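Local coordinates for protein homoaconitase small subunit (Methanocaldococcus jannaschii, PDB 2PKP) that forms the small subunit of a hydro-lyase that interconverts homocitrate, cis-homoaconitate and homoisocitrate in the 2-oxosuberate pathway, at residues 125-129 with 130-134. Residues are numbered along the deposited sequence; the frame is centred on the assembly and turned at random.
Sequences IVITN and KNKTI
The flat carbonyl group of Ile127 receives the Lys130 N-H over its face, the donor 46° out of the carbonyl plane, with Lys130 N 2.9 Å from Ile127 O. Beside this bond the Asn129 amide runs alongside the Lys130 side chain, ND2 3.6 Å from Lys130 NZ; both nitrogens share Asp114 OD1, ND2 through a hydrogen bond and NZ through a salt bridge, and the amide oxygen takes the Ile115 N-H. The tip illustrates a four-residue hairpin loop: a type I turn, then Asn131 in the left-handed helical region (phi 49°), from which the chain returns. Next to the turn, Ile127 N meets Lys132 O almost head-on at 2.8 Å, and Ile125 and Ile134 exchange two further backbone bonds.

Ile127 works with both branches. With CG1 anti to the carbonyl carbon (chi1 -50°), CG2 falls beside that carbon and lies against Lys130 CG (3.8 Å), while CD1 extends the other branch to Lys132 CE (3.6 Å), part of a chain extended beyond CG that runs alongside it in the same direction and ends in a salt bridge with Glu109. Trimming Ile127 to an alanine is likely to strip both lysine chains of this apolar support and open a gap beside the turn. On the sheet face carrying Val126 and Thr133, Val126 CG2 rests on Thr133 OG1 (3.7 Å).

Strand 132-135 is one of the mixed sheet's two outermost strands within this chain; strand 124-127 joins it to strand 115-119, where Val116 and Ile118 pack against Ile125.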
loop_
_atom_site.group_PDB
_atom_site.type_symbol
_atom_site.label_atom_id
_atom_site.label_comp_id
_atom_site.label_asym_id
_atom_site.label_seq_id
_atom_site.Cartn_x
_atom_site.Cartn_y
_atom_site.Cartn_z
ATOM N N ILE A 125 -7.134 -14.834 -7.976
ATOM C CA ILE A 125 -5.989 -14.106 -8.484
ATOM C C ILE A 125 -6.195 -14.066 -9.978
ATOM O O ILE A 125 -6.236 -15.108 -10.621
ATOM C CB ILE A 125 -4.669 -14.837 -8.205
ATOM C CG1 ILE A 125 -4.419 -14.918 -6.697
ATOM C CG2 ILE A 125 -3.534 -14.123 -8.929
ATOM C CD1 ILE A 125 -3.283 -15.841 -6.314
ATOM N N VAL A 126 -6.365 -12.871 -10.524
ATOM C CA VAL A 126 -6.537 -12.729 -11.957
ATOM C C VAL A 126 -5.153 -12.497 -12.559
ATOM O O VAL A 126 -4.434 -11.587 -12.146
ATOM C CB VAL A 126 -7.444 -11.515 -12.309
ATOM C CG1 VAL A 126 -7.665 -11.445 -13.813
ATOM C CG2 VAL A 126 -8.768 -11.628 -11.585
ATOM N N ILE A 127 -4.777 -13.340 -13.514
ATOM C CA ILE A 127 -3.500 -13.214 -14.205
ATOM C C ILE A 127 -3.924 -12.527 -15.495
ATOM O O ILE A 127 -4.173 -13.172 -16.517
ATOM C CB ILE A 127 -2.892 -14.602 -14.486
ATOM C CG1 ILE A 127 -2.907 -15.429 -13.193
ATOM C CG2 ILE A 127 -1.464 -14.450 -15.000
ATOM C CD1 ILE A 127 -2.411 -16.845 -13.349
ATOM N N THR A 128 -4.025 -11.203 -15.410
ATOM C CA THR A 128 -4.492 -10.364 -16.502
ATOM C C THR A 128 -3.890 -10.587 -17.880
ATOM O O THR A 128 -4.622 -10.632 -18.860
ATOM C CB THR A 128 -4.358 -8.868 -16.133
ATOM O OG1 THR A 128 -2.973 -8.520 -16.024
ATOM C CG2 THR A 128 -5.051 -8.593 -14.795
ATOM N N ASN A 129 -2.571 -10.730 -17.970
ATOM C CA ASN A 129 -1.943 -10.932 -19.272
ATOM C C ASN A 129 -2.092 -12.359 -19.822
ATOM O O ASN A 129 -1.663 -12.647 -20.944
ATOM C CB ASN A 129 -0.458 -10.552 -19.201
ATOM C CG ASN A 129 0.299 -11.349 -18.146
ATOM O OD1 ASN A 129 -0.050 -11.324 -16.964
ATOM N ND2 ASN A 129 1.336 -12.063 -18.572
ATOM N N LYS A 130 -2.707 -13.251 -19.049
ATOM C CA LYS A 130 -2.879 -14.631 -19.503
ATOM C C LYS A 130 -4.350 -15.040 -19.630
ATOM O O LYS A 130 -4.662 -16.206 -19.865
ATOM C CB LYS A 130 -2.162 -15.591 -18.547
ATOM C CG LYS A 130 -0.636 -15.481 -18.540
ATOM C CD LYS A 130 -0.043 -15.857 -19.896
ATOM C CE LYS A 130 1.383 -16.410 -19.770
ATOM N NZ LYS A 130 2.362 -15.443 -19.205
ATOM N N ASN A 131 -5.250 -14.076 -19.472
ATOM C CA ASN A 131 -6.680 -14.340 -19.565
ATOM C C ASN A 131 -7.145 -15.537 -18.744
ATOM O O ASN A 131 -7.827 -16.429 -19.248
ATOM C CB ASN A 131 -7.101 -14.529 -21.024
ATOM C CG ASN A 131 -7.071 -13.237 -21.799
ATOM O OD1 ASN A 131 -7.489 -12.193 -21.293
ATOM N ND2 ASN A 131 -6.584 -13.294 -23.031
ATOM N N LYS A 132 -6.759 -15.560 -17.476
ATOM C CA LYS A 132 -7.182 -16.627 -16.595
ATOM C C LYS A 132 -7.179 -16.169 -15.143
ATOM O O LYS A 132 -6.471 -15.234 -14.766
ATOM C CB LYS A 132 -6.304 -17.869 -16.767
ATOM C CG LYS A 132 -4.833 -17.703 -16.445
ATOM C CD LYS A 132 -4.151 -19.072 -16.525
ATOM C CE LYS A 132 -2.677 -19.007 -16.199
ATOM N NZ LYS A 132 -2.074 -20.368 -16.254
ATOM N N THR A 133 -7.998 -16.835 -14.344
ATOM C CA THR A 133 -8.131 -16.529 -12.934
ATOM C C THR A 133 -8.022 -17.834 -12.165
ATOM O O THR A 133 -8.569 -18.851 -12.589
ATOM C CB THR A 133 -9.500 -15.892 -12.665
ATOM O OG1 THR A 133 -9.632 -14.724 -13.479
ATOM C CG2 THR A 133 -9.652 -15.508 -11.191
ATOM N N ILE A 134 -7.293 -17.820 -11.055
ATOM C CA ILE A 134 -7.156 -19.020 -10.244
ATOM C C ILE A 134 -7.626 -18.734 -8.828
ATOM O O ILE A 134 -7.603 -17.587 -8.373
ATOM C CB ILE A 134 -5.691 -19.528 -10.196
ATOM C CG1 ILE A 134 -4.799 -18.510 -9.479
ATOM C CG2 ILE A 134 -5.174 -19.769 -11.617
ATOM C CD1 ILE A 134 -3.322 -18.919 -9.419
#